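Long-range contacts in lipopolysaccharide biosynthesis protein wbpB (PDB 3O9Z), which is an NAD-dependent sugar dehydrogenase that probably takes part in making the lipopolysaccharide sugar 2,3-diacetamido-2,3-dideoxy-D-mannuronic acid: residues S77-N82 and L100-L105; P104-P109 and E286-A291; V129-V134 and D264-V269; G178-N183 and T210-Y215. One frame throughout, in Å; residues are numbered along the deposited sequence.

Interaction 1. Residues S77-N82 and L100-L105; sequences SIASPN and LSEKPL. With NAD (nicotinamide-adenine-dinucleotide), chain E; AKG (2-oxoglutaric acid), chain F.
I78 and E102 hold the two backbones together. I78 N gives its hydrogen to L100 O at 2.9 Å, with a bent angle of 143°. E102 N reaches I78 O at the same length and is almost straight, at 173°. Strands 75-78 and 98-101 run parallel here, joined by helix 85-94 as a beta-alpha-beta crossover of the Rossmann fold. Past the strand ends both chains line the NAD pocket. N82 OD1 accepts from the ribose hydroxyl NAD O3D at 2.7 Å, while N82 ND2 is satisfied by S177 O and N183 OD1. The N82 amide also packs across P104, whose cis peptide follows K103, with N82 CG 3.4 Å from P104 CD. K103 NZ donates to NAD O2D and to 2-oxoglutarate O5, both at 2.8 Å, and to N183 O. S101 OG gives its proton to E102 O, in the carbonyl plane on a lone pair. E102 CG lies 3.3 Å from NAD O4D, and its carboxylate binds H19 and H266 through OE2. E102 OE1 accepts from K103 N. An alanine at E102 would probably leave both histidines without this acceptor and open a gap beside the nicotinamide ribose.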
# COMPACT_ATOMS: atom_id res chain seq x y z
N SER A 77 16.99 6.01 14.47
CA SER A 77 16.47 4.76 15.02
C SER A 77 15.62 4.04 13.98
O SER A 77 14.80 4.66 13.29
CB SER A 77 15.62 5.02 16.25
OG SER A 77 16.34 5.57 17.36
N ILE A 78 15.77 2.73 13.91
CA ILE A 78 15.24 2.00 12.76
C ILE A 78 14.37 0.85 13.29
O ILE A 78 14.86 -0.12 13.86
CB ILE A 78 16.36 1.46 11.82
CG1 ILE A 78 17.05 2.67 11.17
CG2 ILE A 78 15.89 0.48 10.79
CD1 ILE A 78 18.42 2.31 10.51
N ALA A 79 13.07 0.99 13.07
CA ALA A 79 12.07 -0.03 13.50
C ALA A 79 11.25 -0.51 12.30
O ALA A 79 10.07 -0.89 12.46
CB ALA A 79 11.21 0.52 14.61
N SER A 80 11.82 -0.49 11.11
CA SER A 80 11.24 -0.99 9.86
C SER A 80 11.40 -2.51 9.73
O SER A 80 12.13 -3.11 10.56
CB SER A 80 11.88 -0.25 8.69
OG SER A 80 13.30 -0.49 8.79
N PRO A 81 10.76 -3.15 8.73
CA PRO A 81 10.98 -4.58 8.44
C PRO A 81 12.46 -4.88 8.18
O PRO A 81 13.23 -3.99 7.79
CB PRO A 81 10.16 -4.84 7.18
CG PRO A 81 9.00 -3.83 7.31
CD PRO A 81 9.69 -2.60 7.86
N ASN A 82 12.88 -6.10 8.50
CA ASN A 82 14.29 -6.42 8.64
C ASN A 82 15.08 -6.13 7.40
O ASN A 82 16.25 -5.70 7.55
CB ASN A 82 14.46 -7.90 9.02
CG ASN A 82 13.74 -8.24 10.32
OD1 ASN A 82 13.37 -7.38 11.11
ND2 ASN A 82 13.59 -9.56 10.55
N LEU A 100 20.73 3.30 15.03
CA LEU A 100 20.40 2.37 16.07
C LEU A 100 19.24 1.54 15.54
O LEU A 100 18.09 2.00 15.53
CB LEU A 100 19.98 3.01 17.38
CG LEU A 100 19.51 2.08 18.53
CD1 LEU A 100 20.42 0.83 18.70
CD2 LEU A 100 19.25 2.79 19.86
N SER A 101 19.57 0.33 15.13
CA SER A 101 18.59 -0.49 14.43
C SER A 101 18.04 -1.59 15.33
O SER A 101 18.75 -2.18 16.14
CB SER A 101 19.26 -1.16 13.25
OG SER A 101 18.37 -1.95 12.49
N GLU A 102 16.74 -1.84 15.19
CA GLU A 102 16.19 -3.07 15.76
C GLU A 102 16.97 -4.28 15.29
O GLU A 102 17.58 -4.30 14.21
CB GLU A 102 14.70 -3.21 15.40
CG GLU A 102 13.79 -2.51 16.40
CD GLU A 102 13.79 -3.16 17.77
OE1 GLU A 102 14.37 -4.30 17.87
OE2 GLU A 102 13.21 -2.62 18.73
N LYS A 103 16.81 -5.37 16.05
CA LYS A 103 17.28 -6.69 15.61
C LYS A 103 16.42 -7.23 14.47
O LYS A 103 15.26 -6.82 14.30
CB LYS A 103 17.38 -7.68 16.79
CG LYS A 103 16.20 -7.71 17.77
CD LYS A 103 14.79 -7.99 17.18
CE LYS A 103 14.66 -9.37 16.53
NZ LYS A 103 13.22 -9.44 16.02
N PRO A 104 16.97 -8.12 13.66
CA PRO A 104 18.42 -8.40 13.49
C PRO A 104 19.03 -7.13 12.91
O PRO A 104 18.39 -6.46 12.10
CB PRO A 104 18.45 -9.53 12.44
CG PRO A 104 17.18 -9.25 11.59
CD PRO A 104 16.17 -8.79 12.62
N LEU A 105 20.26 -6.78 13.28
CA LEU A 105 20.87 -5.55 12.76
C LEU A 105 20.78 -5.46 11.24
O LEU A 105 20.36 -4.42 10.69
CB LEU A 105 22.35 -5.50 13.26
CG LEU A 105 23.13 -4.19 12.98
CD1 LEU A 105 22.29 -3.01 13.39
CD2 LEU A 105 24.43 -4.23 13.81
PA NAD E . 5.32 -4.01 12.28
O1A NAD E . 4.35 -3.84 13.39
O2A NAD E . 4.96 -4.77 10.99
O5B NAD E . 5.69 -2.50 11.97
C5B NAD E . 6.55 -2.32 10.88
C4B NAD E . 6.45 -0.85 10.43
O4B NAD E . 7.45 -0.54 9.43
C3B NAD E . 5.08 -0.64 9.72
O3B NAD E . 4.34 0.44 10.33
C2B NAD E . 5.44 -0.38 8.25
O2B NAD E . 4.54 0.49 7.55
C1B NAD E . 6.81 0.32 8.48
N9A NAD E . 7.61 0.33 7.22
C8A NAD E . 7.58 -0.39 6.07
N7A NAD E . 8.49 0.05 5.21
C5A NAD E . 9.08 1.16 5.77
C6A NAD E . 10.09 2.10 5.35
N6A NAD E . 10.65 2.00 4.10
N1A NAD E . 10.37 3.01 6.27
C2A NAD E . 9.87 3.19 7.49
N3A NAD E . 8.90 2.34 7.90
C4A NAD E . 8.56 1.35 7.06
O3 NAD E . 6.64 -4.68 12.86
PN NAD E . 7.34 -4.59 14.26
O1N NAD E . 6.95 -5.82 15.08
O2N NAD E . 7.14 -3.22 14.85
O5D NAD E . 8.87 -4.90 13.91
C5D NAD E . 9.60 -3.76 13.55
C4D NAD E . 11.08 -4.13 13.74
O4D NAD E . 11.26 -4.25 15.17
C3D NAD E . 11.54 -5.44 13.09
O3D NAD E . 12.96 -5.26 12.77
C2D NAD E . 11.47 -6.41 14.29
O2D NAD E . 12.40 -7.47 14.18
C1D NAD E . 11.75 -5.56 15.53
N1N NAD E . 11.13 -6.08 16.74
C2N NAD E . 11.85 -6.20 17.84
C3N NAD E . 11.37 -6.66 19.05
C7N NAD E . 12.35 -6.80 20.14
O7N NAD E . 13.41 -6.14 20.17
N7N NAD E . 11.94 -7.57 21.14
C4N NAD E . 10.01 -7.00 19.11
C5N NAD E . 9.25 -6.77 17.96
C6N NAD E . 9.80 -6.29 16.77
C1 AKG F . 9.83 -10.03 17.45
O1 AKG F . 8.61 -10.35 17.52
O2 AKG F . 10.33 -9.58 16.41
C2 AKG F . 10.71 -10.05 18.61
O5 AKG F . 11.88 -9.71 18.46
C3 AKG F . 10.20 -10.51 19.95
C4 AKG F . 10.53 -12.00 20.09
C5 AKG F . 9.92 -12.64 21.32
O3 AKG F . 8.72 -12.43 21.58
O4 AKG F . 10.62 -13.36 22.03

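Interaction 2. Residues P104-P109 and E286-A291; sequences PLVLWP and EAIRVA
L105 begins the contact by laying CB 3.9 Å from I288 CD1. The L105 side chain also touches L281 and A284 of the same helix. V106 comes next. V106 O lies 3.6 Å from I288 CD1, and I288 CG1 comes as near. This buried oxygen has no polar partner in the model; I288 meets it with carbon atoms. V106 CG2 adds a looser touch on I288 CD1 at 4.2 Å. L107 and W108 offer mainly backbone: W108 C lies 3.9 Å from I288 CG2. The W108 ring makes a cation-pi contact with R295, which also donates to L107 O. P109 ends the run, with CG 3.8 Å from R289 CA. The R289 guanidinium leads away and grips E286 side-on in a two-bond salt bridge, NE to OE2 and NH2 to OE1, the latter 2.8 Å. I288 meets every residue from L105 to P109. An alanine at I288 would probably open a gap, since CD1 facing L105 and V106 and CG2 facing the W108-P109 backbone would both be gone. The contact is apolar packing of helix 281-294 against the loop that leads from strand 98-101 of the Rossmann fold into helix 109-122.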
# COMPACT_ATOMS: atom_id res chain seq x y z
N PRO A 104 16.97 -8.12 13.66
CA PRO A 104 18.42 -8.40 13.49
C PRO A 104 19.03 -7.13 12.91
O PRO A 104 18.39 -6.46 12.10
CB PRO A 104 18.45 -9.53 12.44
CG PRO A 104 17.18 -9.25 11.59
CD PRO A 104 16.17 -8.79 12.62
N LEU A 105 20.26 -6.78 13.28
CA LEU A 105 20.87 -5.55 12.76
C LEU A 105 20.78 -5.46 11.24
O LEU A 105 20.36 -4.42 10.69
CB LEU A 105 22.35 -5.50 13.26
CG LEU A 105 23.13 -4.19 12.98
CD1 LEU A 105 22.29 -3.01 13.39
CD2 LEU A 105 24.43 -4.23 13.81
N VAL A 106 21.20 -6.51 10.53
CA VAL A 106 20.97 -6.68 9.11
C VAL A 106 20.71 -8.16 8.84
O VAL A 106 20.78 -8.97 9.79
CB VAL A 106 22.13 -6.18 8.21
CG1 VAL A 106 22.41 -4.68 8.45
CG2 VAL A 106 23.44 -7.01 8.51
N LEU A 107 20.41 -8.51 7.60
CA LEU A 107 20.06 -9.89 7.24
C LEU A 107 21.28 -10.73 6.90
O LEU A 107 21.27 -11.94 7.07
CB LEU A 107 19.03 -9.97 6.11
CG LEU A 107 17.62 -9.48 6.48
CD1 LEU A 107 16.73 -9.66 5.22
CD2 LEU A 107 17.22 -10.36 7.70
N TRP A 108 22.34 -10.13 6.36
CA TRP A 108 23.44 -10.93 5.76
C TRP A 108 24.82 -10.50 6.26
O TRP A 108 25.11 -9.33 6.41
CB TRP A 108 23.41 -10.78 4.24
CG TRP A 108 22.15 -11.27 3.63
CD1 TRP A 108 21.05 -10.53 3.25
CD2 TRP A 108 21.83 -12.63 3.33
NE1 TRP A 108 20.08 -11.36 2.73
CE2 TRP A 108 20.53 -12.65 2.77
CE3 TRP A 108 22.51 -13.85 3.46
CZ2 TRP A 108 19.91 -13.83 2.34
CZ3 TRP A 108 21.87 -15.03 3.06
CH2 TRP A 108 20.60 -15.01 2.50
N PRO A 109 25.75 -11.47 6.39
CA PRO A 109 27.15 -11.10 6.64
C PRO A 109 27.76 -10.14 5.60
O PRO A 109 28.53 -9.31 6.04
CB PRO A 109 27.89 -12.46 6.61
CG PRO A 109 26.80 -13.45 7.08
CD PRO A 109 25.53 -12.93 6.40
N GLU A 286 28.22 -12.28 14.71
CA GLU A 286 28.20 -13.73 14.79
C GLU A 286 26.81 -14.36 14.71
O GLU A 286 26.60 -15.32 13.98
CB GLU A 286 28.89 -14.19 16.07
CG GLU A 286 28.83 -15.71 16.30
CD GLU A 286 29.47 -16.59 15.25
OE1 GLU A 286 29.22 -17.82 15.25
OE2 GLU A 286 30.22 -16.10 14.37
N ALA A 287 25.85 -13.76 15.42
CA ALA A 287 24.50 -14.33 15.34
C ALA A 287 23.86 -14.15 13.99
O ALA A 287 23.16 -15.02 13.52
CB ALA A 287 23.64 -13.68 16.42
N ILE A 288 24.22 -13.05 13.32
CA ILE A 288 23.79 -12.90 11.93
C ILE A 288 24.37 -13.94 10.94
O ILE A 288 23.70 -14.47 10.08
CB ILE A 288 24.04 -11.44 11.47
CG1 ILE A 288 23.01 -10.52 12.16
CG2 ILE A 288 23.91 -11.29 9.97
CD1 ILE A 288 23.44 -9.09 12.19
N ARG A 289 25.63 -14.30 11.20
CA ARG A 289 26.26 -15.33 10.39
C ARG A 289 25.58 -16.69 10.59
O ARG A 289 25.27 -17.39 9.64
CB ARG A 289 27.75 -15.40 10.73
CG ARG A 289 28.46 -16.45 9.92
CD ARG A 289 29.91 -16.61 10.42
NE ARG A 289 30.01 -17.35 11.69
CZ ARG A 289 30.15 -18.66 11.77
NH1 ARG A 289 30.17 -19.41 10.67
NH2 ARG A 289 30.19 -19.22 12.98
N VAL A 290 25.28 -17.02 11.85
CA VAL A 290 24.56 -18.25 12.15
C VAL A 290 23.15 -18.31 11.56
O VAL A 290 22.74 -19.26 10.87
CB VAL A 290 24.46 -18.46 13.67
CG1 VAL A 290 23.63 -19.70 13.98
CG2 VAL A 290 25.84 -18.57 14.29
N ALA A 291 22.41 -17.22 11.78
CA ALA A 291 21.08 -17.18 11.24
C ALA A 291 21.04 -17.25 9.72
O ALA A 291 20.17 -17.92 9.10
CB ALA A 291 20.33 -15.94 11.76

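Interaction 3. Residues V129-V134 and D264-V269; sequences VLQLRV and DLHTEV. With NAD (nicotinamide-adenine-dinucleotide), chain E.
V134 and V269 bury the most surface here, and their methyls meet, CG2 to CG2, at 4.0 Å. V134 CG2 also reaches L265 CB at 3.9 Å, and the two side chains run antiparallel alongside each other. V134 CB rests on E268 CG, while the E268 carboxylate turns to R271 in a salt bridge. V269 CG1, anti to the backbone N (chi1 178°), faces V129, 3.8 Å from its CA. V269 CG2 faces both Q131 and V134. L265, at the N-cap position of helix 266-274, crosses Q131 at about a right angle, with CB atoms 3.7 Å apart. The helix start is thereby packed on the 3-10 turn that follows strand 126-128, the last parallel strand of the Rossmann sheet. This junction borders the nicotinamide end of the NAD site. The Q131 amide pairs with the carboxamide: NAD N7N gives to Q131 OE1 at 2.9 Å and Q131 NE2 to NAD O7N at 3.0 Å, both nearly straight. V129 CG1 sits over one face of the H266 ring as a CH-pi contact, 3.9 Å from the centroid. The same ring, held by E102, takes H19 edge-to-face.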
# COMPACT_ATOMS: atom_id res chain seq x y z
N VAL A 129 19.62 -3.06 18.71
CA VAL A 129 18.86 -3.38 19.92
C VAL A 129 18.89 -4.91 20.14
O VAL A 129 18.29 -5.68 19.39
CB VAL A 129 17.38 -2.93 19.80
CG1 VAL A 129 16.55 -3.31 21.04
CG2 VAL A 129 17.34 -1.44 19.54
N LEU A 130 19.63 -5.31 21.17
CA LEU A 130 19.66 -6.72 21.58
C LEU A 130 19.36 -6.73 23.06
O LEU A 130 20.26 -6.74 23.90
CB LEU A 130 21.05 -7.34 21.32
CG LEU A 130 21.29 -7.57 19.83
CD1 LEU A 130 22.79 -7.62 19.46
CD2 LEU A 130 20.50 -8.75 19.30
N GLN A 131 18.09 -6.63 23.46
CA GLN A 131 17.82 -6.40 24.87
C GLN A 131 18.18 -7.56 25.77
O GLN A 131 18.25 -7.35 26.97
CB GLN A 131 16.37 -5.96 25.07
CG GLN A 131 15.33 -7.05 24.97
CD GLN A 131 14.55 -7.07 23.67
OE1 GLN A 131 13.34 -7.36 23.68
NE2 GLN A 131 15.18 -6.69 22.57
N LEU A 132 18.34 -8.77 25.24
CA LEU A 132 18.78 -9.84 26.15
C LEU A 132 20.14 -9.54 26.78
O LEU A 132 20.43 -10.01 27.90
CB LEU A 132 18.77 -11.20 25.45
CG LEU A 132 17.39 -11.74 25.05
CD1 LEU A 132 17.55 -13.17 24.53
CD2 LEU A 132 16.48 -11.69 26.24
N ARG A 133 20.97 -8.76 26.10
CA ARG A 133 22.29 -8.44 26.66
C ARG A 133 22.23 -7.47 27.84
O ARG A 133 23.24 -7.25 28.51
CB ARG A 133 23.25 -7.91 25.60
CG ARG A 133 23.51 -8.89 24.48
CD ARG A 133 24.63 -8.37 23.60
NE ARG A 133 24.93 -9.23 22.47
CZ ARG A 133 26.14 -9.31 21.93
NH1 ARG A 133 27.15 -8.62 22.45
NH2 ARG A 133 26.34 -10.08 20.87
N VAL A 134 21.06 -6.87 28.08
CA VAL A 134 20.87 -6.08 29.29
C VAL A 134 19.87 -6.70 30.26
O VAL A 134 19.47 -6.10 31.27
CB VAL A 134 20.52 -4.59 28.94
CG1 VAL A 134 21.63 -4.02 28.06
CG2 VAL A 134 19.16 -4.50 28.22
N ASP A 264 10.56 -4.82 28.61
CA ASP A 264 10.78 -3.63 29.44
C ASP A 264 12.23 -3.17 29.51
O ASP A 264 12.65 -2.66 30.57
CB ASP A 264 10.37 -3.96 30.88
CG ASP A 264 9.12 -3.24 31.30
OD1 ASP A 264 9.25 -2.14 31.89
OD2 ASP A 264 8.02 -3.77 31.02
N LEU A 265 13.01 -3.38 28.44
CA LEU A 265 14.46 -3.06 28.36
C LEU A 265 14.97 -2.16 27.21
O LEU A 265 16.17 -1.95 27.03
CB LEU A 265 15.25 -4.37 28.27
CG LEU A 265 15.11 -5.28 29.46
CD1 LEU A 265 15.41 -6.76 29.12
CD2 LEU A 265 16.01 -4.80 30.59
N HIS A 266 14.08 -1.62 26.37
CA HIS A 266 14.57 -0.79 25.28
C HIS A 266 15.25 0.50 25.78
O HIS A 266 16.17 0.99 25.15
CB HIS A 266 13.43 -0.44 24.31
CG HIS A 266 13.20 -1.48 23.25
ND1 HIS A 266 12.95 -2.80 23.56
CD2 HIS A 266 13.23 -1.39 21.90
CE1 HIS A 266 12.79 -3.48 22.43
NE2 HIS A 266 12.95 -2.65 21.42
N THR A 267 14.75 1.05 26.87
CA THR A 267 15.33 2.32 27.31
C THR A 267 16.78 2.08 27.76
O THR A 267 17.69 2.83 27.41
CB THR A 267 14.50 2.92 28.44
OG1 THR A 267 13.22 3.31 27.91
CG2 THR A 267 15.22 4.13 29.04
N GLU A 268 17.00 0.96 28.44
CA GLU A 268 18.37 0.58 28.76
C GLU A 268 19.33 0.32 27.59
O GLU A 268 20.46 0.77 27.61
CB GLU A 268 18.35 -0.59 29.75
CG GLU A 268 19.75 -1.08 30.14
CD GLU A 268 20.53 -0.08 30.97
OE1 GLU A 268 19.91 0.82 31.59
OE2 GLU A 268 21.77 -0.26 30.99
N VAL A 269 18.89 -0.32 26.50
CA VAL A 269 19.69 -0.33 25.30
C VAL A 269 20.05 1.08 24.82
O VAL A 269 21.14 1.31 24.32
CB VAL A 269 18.95 -1.16 24.22
CG1 VAL A 269 19.70 -1.18 22.92
CG2 VAL A 269 18.77 -2.59 24.76
PA NAD E . 5.32 -4.01 12.28
O1A NAD E . 4.35 -3.84 13.39
O2A NAD E . 4.96 -4.77 10.99
O5B NAD E . 5.69 -2.50 11.97
C5B NAD E . 6.55 -2.32 10.88
C4B NAD E . 6.45 -0.85 10.43
O4B NAD E . 7.45 -0.54 9.43
C3B NAD E . 5.08 -0.64 9.72
O3B NAD E . 4.34 0.44 10.33
C2B NAD E . 5.44 -0.38 8.25
O2B NAD E . 4.54 0.49 7.55
C1B NAD E . 6.81 0.32 8.48
N9A NAD E . 7.61 0.33 7.22
C8A NAD E . 7.58 -0.39 6.07
N7A NAD E . 8.49 0.05 5.21
C5A NAD E . 9.08 1.16 5.77
C6A NAD E . 10.09 2.10 5.35
N6A NAD E . 10.65 2.00 4.10
N1A NAD E . 10.37 3.01 6.27
C2A NAD E . 9.87 3.19 7.49
N3A NAD E . 8.90 2.34 7.90
C4A NAD E . 8.56 1.35 7.06
O3 NAD E . 6.64 -4.68 12.86
PN NAD E . 7.34 -4.59 14.26
O1N NAD E . 6.95 -5.82 15.08
O2N NAD E . 7.14 -3.22 14.85
O5D NAD E . 8.87 -4.90 13.91
C5D NAD E . 9.60 -3.76 13.55
C4D NAD E . 11.08 -4.13 13.74
O4D NAD E . 11.26 -4.25 15.17
C3D NAD E . 11.54 -5.44 13.09
O3D NAD E . 12.96 -5.26 12.77
C2D NAD E . 11.47 -6.41 14.29
O2D NAD E . 12.40 -7.47 14.18
C1D NAD E . 11.75 -5.56 15.53
N1N NAD E . 11.13 -6.08 16.74
C2N NAD E . 11.85 -6.20 17.84
C3N NAD E . 11.37 -6.66 19.05
C7N NAD E . 12.35 -6.80 20.14
O7N NAD E . 13.41 -6.14 20.17
N7N NAD E . 11.94 -7.57 21.14
C4N NAD E . 10.01 -7.00 19.11
C5N NAD E . 9.25 -6.77 17.96
C6N NAD E . 9.80 -6.29 16.77

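Interaction 4. Residues G178-N183 and T210-Y215; sequences GGLATN and TVNAGY
L180 lays its CD2 methyl over the backbone at the start of strand 211-218, 3.7 Å from T210 C and 3.8 Å from V211 N. CG stands anti to the backbone N (chi1 -178°), and CB already points toward the strand. The CD2 methyl rests on the T210-V211 peptide. I229 also touches L180, and the peptide it covers has its own partner, since T210 O accepts from S228 OG. A181 makes the second touch. Its CB lies against the terminal amide group of N212, and N212 has its own CB directed toward the helix. On the strand, W225 and R207 pack on N212 from the two neighbouring strands, 221-228 and 199-207.

The contact is small, with 164 Å² buried in all. It sets the short helix 180-183 against one strand of the mixed sheet of the C-terminal alpha/beta domain, within the Gfo/Idh/MocA fold. The helix starts after two glycines. G178 has a positive phi of 84°, where a CB would run into T182 CG2. G179, at the N-cap position, also has backbone angles that suit glycine. G179 O accepts from both T182 N and N183 N, at 3.0 and 2.8 Å, which closes the turn. T182 OG1 and G178 O each bond to R295. At the far end of the helix, N183 faces the NAD and 2-oxoglutarate pocket, and its ND2 bonds to Y166 OH.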
# COMPACT_ATOMS: atom_id res chain seq x y z
N GLY A 178 14.10 -12.69 6.84
CA GLY A 178 15.18 -13.67 7.02
C GLY A 178 14.73 -15.03 7.50
O GLY A 178 15.56 -15.94 7.62
N GLY A 179 13.43 -15.19 7.68
CA GLY A 179 12.88 -16.47 8.09
C GLY A 179 12.75 -16.50 9.62
O GLY A 179 13.28 -15.66 10.33
N LEU A 180 12.08 -17.52 10.14
CA LEU A 180 11.81 -17.65 11.58
C LEU A 180 13.07 -17.60 12.45
O LEU A 180 13.12 -16.93 13.47
CB LEU A 180 10.97 -18.91 11.81
CG LEU A 180 10.56 -19.14 13.26
CD1 LEU A 180 9.52 -18.11 13.61
CD2 LEU A 180 9.96 -20.54 13.40
N ALA A 181 14.10 -18.35 12.01
CA ALA A 181 15.33 -18.41 12.81
C ALA A 181 16.08 -17.09 12.87
O ALA A 181 16.82 -16.83 13.84
CB ALA A 181 16.26 -19.49 12.25
N THR A 182 15.80 -16.20 11.93
CA THR A 182 16.36 -14.85 12.00
C THR A 182 15.42 -13.93 12.78
O THR A 182 15.80 -13.29 13.75
CB THR A 182 16.56 -14.28 10.61
OG1 THR A 182 17.58 -15.03 9.92
CG2 THR A 182 17.02 -12.82 10.66
N ASN A 183 14.18 -13.83 12.30
CA ASN A 183 13.27 -12.84 12.83
C ASN A 183 13.02 -13.03 14.30
O ASN A 183 13.03 -12.04 15.01
CB ASN A 183 11.94 -12.85 12.08
CG ASN A 183 11.07 -11.69 12.45
OD1 ASN A 183 11.53 -10.55 12.42
ND2 ASN A 183 9.84 -11.96 12.90
N THR A 210 6.32 -22.90 11.74
CA THR A 210 6.22 -22.43 13.10
C THR A 210 7.26 -23.05 14.03
O THR A 210 7.29 -22.65 15.19
CB THR A 210 4.85 -22.75 13.70
OG1 THR A 210 4.65 -24.15 13.53
CG2 THR A 210 3.77 -21.96 12.91
N VAL A 211 8.13 -23.92 13.53
CA VAL A 211 9.13 -24.57 14.41
C VAL A 211 10.45 -24.66 13.67
O VAL A 211 10.50 -25.05 12.49
CB VAL A 211 8.75 -26.02 14.69
CG1 VAL A 211 9.91 -26.76 15.41
CG2 VAL A 211 7.44 -26.08 15.54
N ASN A 212 11.53 -24.30 14.35
CA ASN A 212 12.89 -24.66 13.91
C ASN A 212 13.59 -25.27 15.12
O ASN A 212 13.43 -24.78 16.23
CB ASN A 212 13.71 -23.45 13.46
CG ASN A 212 13.32 -22.91 12.06
OD1 ASN A 212 12.32 -23.26 11.39
ND2 ASN A 212 14.21 -22.07 11.57
N ALA A 213 14.39 -26.31 14.91
CA ALA A 213 15.18 -26.87 15.99
C ALA A 213 16.50 -27.33 15.44
O ALA A 213 16.61 -27.67 14.24
CB ALA A 213 14.47 -28.07 16.59
N GLY A 214 17.51 -27.40 16.28
CA GLY A 214 18.81 -27.86 15.80
C GLY A 214 19.83 -27.96 16.92
O GLY A 214 19.49 -28.10 18.10
N TYR A 215 21.09 -27.91 16.53
CA TYR A 215 22.24 -28.07 17.44
C TYR A 215 23.34 -27.12 17.02
O TYR A 215 23.52 -26.88 15.81
CB TYR A 215 22.73 -29.52 17.33
CG TYR A 215 23.98 -29.86 18.12
CD1 TYR A 215 23.87 -30.09 19.51
CD2 TYR A 215 25.21 -29.88 17.51
CE1 TYR A 215 24.99 -30.38 20.23
CE2 TYR A 215 26.36 -30.20 18.27
CZ TYR A 215 26.20 -30.43 19.61
OH TYR A 215 27.36 -30.77 20.31

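From the N terminus, interaction 1 closes first, a short loop through helix 85-94 between neighbouring Rossmann strands. Interaction 2 opens where it ends, sharing P104 and L105, and runs out to helix 281-294. That long loop encloses interaction 3, which joins the end of strand 126-128 to helix 266-274. Interaction 4 is nested inside interaction 3 and lies within the C-terminal domain. None of the loops cross. Interactions 1 and 3 meet at NAD and where E102 reaches H266. Interaction 4 touches interaction 1 through N183. T182 packs on P104 and L107 of the Rossmann part and on A291 of helix 281-294.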